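Local coordinates for protein type III Pentaketide Synthase (Neurospora crassa, PDB 3EUO) that probably builds pentaketides by repeated acyl transfer and condensation, as a type III polyketide synthase of the chalcone synthase family, at residues Ser52-Pro57 against Leu174-Thr179; Pro68-Leu73 against Met248-Val253. All blocks are in the same frame, centred on the assembly; numbering follows the deposited sequence.

Contact 1 (Ser52-Pro57 against Leu174-Thr179)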
# COMPACT_ATOMS: atom_id res chain seq x y z
N SER A 52 -12.51 -21.97 1.41
CA SER A 52 -11.89 -22.03 0.10
C SER A 52 -10.37 -21.97 0.25
O SER A 52 -9.87 -21.18 1.05
CB SER A 52 -12.38 -20.88 -0.76
OG SER A 52 -13.74 -21.10 -1.13
N SER A 53 -9.66 -22.80 -0.51
CA SER A 53 -8.20 -22.88 -0.41
C SER A 53 -7.51 -23.18 -1.73
O SER A 53 -8.05 -23.91 -2.58
CB SER A 53 -7.80 -23.94 0.62
OG SER A 53 -6.39 -24.04 0.76
N ILE A 54 -6.32 -22.62 -1.90
CA ILE A 54 -5.47 -22.92 -3.05
C ILE A 54 -5.01 -24.38 -3.08
O ILE A 54 -4.57 -24.88 -4.11
CB ILE A 54 -4.22 -22.00 -3.12
CG1 ILE A 54 -3.36 -22.13 -1.86
CG2 ILE A 54 -4.63 -20.56 -3.38
CD1 ILE A 54 -2.22 -23.15 -1.98
N GLY A 55 -5.11 -25.06 -1.94
CA GLY A 55 -4.68 -26.46 -1.85
C GLY A 55 -5.49 -27.32 -0.90
O GLY A 55 -6.37 -26.84 -0.18
N ASN A 56 -5.20 -28.61 -0.91
CA ASN A 56 -5.75 -29.52 0.08
C ASN A 56 -4.66 -29.83 1.12
O ASN A 56 -3.51 -29.43 0.95
CB ASN A 56 -6.32 -30.78 -0.59
CG ASN A 56 -5.28 -31.61 -1.30
OD1 ASN A 56 -4.10 -31.61 -0.92
ND2 ASN A 56 -5.70 -32.34 -2.32
N PRO A 57 -5.02 -30.54 2.21
CA PRO A 57 -4.02 -30.84 3.24
C PRO A 57 -2.75 -31.60 2.78
O PRO A 57 -1.83 -31.75 3.58
CB PRO A 57 -4.81 -31.66 4.26
CG PRO A 57 -6.23 -31.22 4.07
CD PRO A 57 -6.35 -31.07 2.59
N LEU A 174 -6.92 -9.62 -3.21
CA LEU A 174 -6.47 -11.01 -3.27
C LEU A 174 -5.87 -11.39 -1.93
O LEU A 174 -4.99 -10.69 -1.41
CB LEU A 174 -5.45 -11.19 -4.41
CG LEU A 174 -4.60 -12.46 -4.45
CD1 LEU A 174 -5.45 -13.72 -4.67
CD2 LEU A 174 -3.54 -12.34 -5.53
N GLU A 175 -6.34 -12.51 -1.38
CA GLU A 175 -5.79 -13.01 -0.12
C GLU A 175 -5.57 -14.51 -0.22
O GLU A 175 -6.43 -15.23 -0.71
CB GLU A 175 -6.70 -12.69 1.08
CG GLU A 175 -7.05 -11.21 1.25
CD GLU A 175 -5.91 -10.34 1.76
OE1 GLU A 175 -4.77 -10.82 1.94
OE2 GLU A 175 -6.17 -9.13 1.99
N VAL A 176 -4.38 -14.94 0.18
CA VAL A 176 -4.07 -16.36 0.33
C VAL A 176 -3.61 -16.55 1.78
O VAL A 176 -2.45 -16.29 2.12
CB VAL A 176 -2.97 -16.83 -0.65
CG1 VAL A 176 -2.67 -18.33 -0.45
CG2 VAL A 176 -3.38 -16.56 -2.10
N SER A 177 -4.54 -16.98 2.63
CA SER A 177 -4.28 -17.12 4.05
C SER A 177 -4.05 -18.57 4.48
O SER A 177 -3.39 -18.81 5.50
CB SER A 177 -5.47 -16.56 4.84
OG SER A 177 -6.63 -17.31 4.55
N THR A 178 -4.59 -19.52 3.73
CA THR A 178 -4.60 -20.93 4.19
C THR A 178 -3.22 -21.55 4.25
O THR A 178 -3.00 -22.50 5.01
CB THR A 178 -5.51 -21.84 3.33
OG1 THR A 178 -5.04 -21.86 1.99
CG2 THR A 178 -6.96 -21.37 3.39
N THR A 179 -2.28 -20.99 3.48
CA THR A 179 -0.91 -21.48 3.43
C THR A 179 -0.15 -21.18 4.73
O THR A 179 0.96 -21.68 4.93
CB THR A 179 -0.15 -20.89 2.23
OG1 THR A 179 -0.31 -19.46 2.22
CG2 THR A 179 -0.70 -21.47 0.92
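The end of strand 168-175, a member of the large mixed sheet of the thiolase fold, turns through Val176 and Ser177 into a 3-10 segment, and here it meets the end of strand 51-53. The join has a polar half and an apolar half. On the polar side Thr178 points toward the other segment, its OG1 held between backbone N and carbonyl carbon, and lies 2.8 Å from Ser53 OG. The Ser53 hydroxyl is anti to its own backbone N (chi1 -179°), which swings it onto the turn that follows: OG donates to Gly55 O over 3.0 Å, in the carbonyl plane and on a lone pair. The methyl of Thr178 sits over the backbone, CG2 3.7 Å from Ser52 O. An alanine in place of Ser53 would remove the hydroxyl, and with it the bond to Gly55 O, so the turn after the strand would probably be held less firmly.

Strand 51-53 pairs antiparallel with strand 15-17 in a small sheet apart from the large one, and Asp203 ties the two regions together. One carboxylate oxygen, OD2, is bonded to both Thr178 OG1 and Ile54 N, while OD1 takes Ser177 N.

The apolar side is carried by Ile54. Its CG1 occupies the crowded position between backbone N and carbonyl carbon (chi1 59°), and chi2 at 94° departs from a staggered value, a somewhat strained conformation that lays CD1 3.7 Å from Thr179 CG2. Behind that tip, CG1 lies 4.1 Å from Val176 CG1, and the isoleucine crosses both neighbours at roughly a right angle. Helix 70-96 covers this side, with Val76 against Ile54 and Phe77 against Val176.

Contact 2 (Pro68-Leu73 against Met248-Val253)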
# COMPACT_ATOMS: atom_id res chain seq x y z
N PRO A 68 6.45 -23.08 6.00
CA PRO A 68 7.11 -22.36 4.90
C PRO A 68 7.57 -20.99 5.38
O PRO A 68 6.88 -20.36 6.19
CB PRO A 68 6.00 -22.21 3.86
CG PRO A 68 4.71 -22.37 4.62
CD PRO A 68 5.03 -23.37 5.70
N THR A 69 8.72 -20.54 4.91
CA THR A 69 9.17 -19.18 5.20
C THR A 69 8.34 -18.19 4.42
O THR A 69 7.60 -18.58 3.49
CB THR A 69 10.67 -18.96 4.85
OG1 THR A 69 10.81 -18.84 3.43
CG2 THR A 69 11.52 -20.13 5.37
N VAL A 70 8.46 -16.91 4.77
CA VAL A 70 7.70 -15.87 4.10
C VAL A 70 8.06 -15.79 2.60
O VAL A 70 7.22 -15.47 1.78
CB VAL A 70 7.84 -14.50 4.84
CG1 VAL A 70 9.28 -14.02 4.87
CG2 VAL A 70 6.88 -13.45 4.26
N LYS A 71 9.31 -16.14 2.26
CA LYS A 71 9.73 -16.22 0.86
C LYS A 71 9.01 -17.35 0.13
O LYS A 71 8.60 -17.20 -1.03
CB LYS A 71 11.25 -16.43 0.77
CG LYS A 71 11.79 -16.56 -0.67
CD LYS A 71 13.30 -16.74 -0.67
CE LYS A 71 13.86 -16.71 -2.09
NZ LYS A 71 13.80 -15.33 -2.70
N GLU A 72 8.88 -18.49 0.80
CA GLU A 72 8.23 -19.66 0.23
C GLU A 72 6.73 -19.40 0.07
O GLU A 72 6.13 -19.81 -0.93
CB GLU A 72 8.54 -20.90 1.06
CG GLU A 72 10.00 -21.37 0.90
CD GLU A 72 10.50 -22.29 2.01
OE1 GLU A 72 9.91 -22.33 3.11
OE2 GLU A 72 11.52 -22.96 1.78
N LEU A 73 6.15 -18.70 1.03
CA LEU A 73 4.76 -18.24 0.93
C LEU A 73 4.57 -17.35 -0.28
O LEU A 73 3.60 -17.50 -1.03
CB LEU A 73 4.33 -17.51 2.21
CG LEU A 73 4.15 -18.38 3.46
CD1 LEU A 73 3.98 -17.51 4.69
CD2 LEU A 73 2.96 -19.34 3.30
N MET A 248 7.95 -16.56 9.29
CA MET A 248 6.99 -17.56 8.84
C MET A 248 5.78 -16.99 8.11
O MET A 248 4.79 -17.70 7.91
CB MET A 248 6.43 -18.35 10.02
CG MET A 248 7.41 -19.14 10.77
SD MET A 248 6.59 -20.24 11.94
CE MET A 248 8.08 -21.16 12.28
N GLY A 249 5.84 -15.70 7.75
CA GLY A 249 4.70 -15.03 7.11
C GLY A 249 4.19 -13.89 7.97
O GLY A 249 4.94 -12.95 8.27
N TRP A 250 2.91 -13.96 8.33
CA TRP A 250 2.30 -13.00 9.25
C TRP A 250 1.53 -13.74 10.34
O TRP A 250 0.79 -14.69 10.05
CB TRP A 250 1.37 -12.02 8.52
CG TRP A 250 2.09 -11.09 7.58
CD1 TRP A 250 2.42 -9.78 7.82
CD2 TRP A 250 2.56 -11.39 6.26
NE1 TRP A 250 3.07 -9.25 6.73
CE2 TRP A 250 3.17 -10.22 5.76
CE3 TRP A 250 2.52 -12.53 5.45
CZ2 TRP A 250 3.75 -10.15 4.48
CZ3 TRP A 250 3.11 -12.48 4.18
CH2 TRP A 250 3.71 -11.29 3.71
N LYS A 251 1.72 -13.30 11.58
CA LYS A 251 1.03 -13.87 12.73
C LYS A 251 -0.20 -13.06 13.10
O LYS A 251 -0.11 -11.84 13.30
CB LYS A 251 1.96 -13.95 13.95
CG LYS A 251 3.24 -14.76 13.74
CD LYS A 251 2.99 -16.26 13.85
CE LYS A 251 4.31 -17.01 13.88
NZ LYS A 251 4.12 -18.49 13.79
N VAL A 252 -1.34 -13.73 13.19
CA VAL A 252 -2.60 -13.09 13.55
C VAL A 252 -2.56 -12.54 14.99
O VAL A 252 -2.07 -13.22 15.89
CB VAL A 252 -3.78 -14.08 13.44
CG1 VAL A 252 -5.06 -13.47 13.98
CG2 VAL A 252 -3.98 -14.50 11.98
N VAL A 253 -3.03 -11.31 15.17
CA VAL A 253 -3.29 -10.77 16.50
C VAL A 253 -4.81 -10.62 16.60
O VAL A 253 -5.44 -10.03 15.71
CB VAL A 253 -2.59 -9.39 16.74
CG1 VAL A 253 -2.99 -8.80 18.10
CG2 VAL A 253 -1.07 -9.54 16.66
O HOH W 1 4.54 -20.35 7.35
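Val70 and Leu73, one turn apart in helix 70-96, both direct their side chains at the start of strand 249-254. Val70 has CG2 anti to its backbone N, which carries that methyl to the far end of the Trp250 indole, 3.9 Å from CH2 and about as near to CZ3; the approach is oblique and the two side chains cross at about a right angle. Its CB rests on the backbone instead, 3.7 Å from Gly249 N. Leu73 reaches over the same peptide with CD1, which lies 3.3 Å from Met248 O and 3.5 Å from Gly249 CA. A side chain at Gly249 would have its first carbon only 2.6 Å from Leu73 CD1, and the backbone torsions there (phi 118°, psi -122°) would also jam it against the preceding carbonyl oxygen, so glycine fits on both counts.

Strand 249-254 is the second arm of a beta-hairpin, paired antiparallel with strand 241-246. The helix start lies beside its turn: Val70 shares a backbone hydrogen bond with Pro247, and one water donates to Pro68 O at 2.6 Å and to Met248 O at 2.7 Å, joining two carbonyls that could not bond each other.

Further out, a capping box fixes the first turn of helix 70-96. Thr69 OG1, at the N-cap, accepts from Glu72 N and weakly from Lys71 N, while Thr69 N donates to Glu72 OE1 over 2.8 Å, nearly straight at 165° and from above the carboxylate plane. That same oxygen has a salt bridge to Lys64. The indole is held across the dimer interface, where its NE1 is hydrogen-bonded to Ser114 OG of the second subunit, and within the hairpin its ring meets that of Phe243.

How the contacts relate
The centres of contacts 1 and 2 are about 13 Å apart, and the two touch directly. The 3-10 segment that closes contact 1 packs against the helix start of contact 2: Thr179 OG1 lies 3.4 Å from Leu73 CD2, and Thr179 O is 3.8 Å from Pro68 CG. Leu73 thus turns CD1 to the strand of contact 2 and CD2 to Thr179 of contact 1. Along the chain the segments alternate, 52-57, 68-73, 174-179 and 248-253, so the two contacts cross along the sequence. Contact 1 touches no other chain, whereas contact 2 reaches the second subunit. Cys143, seen oxidised to 3-sulfinoalanine and probably the nucleophile as in relatives, belongs to neither contact.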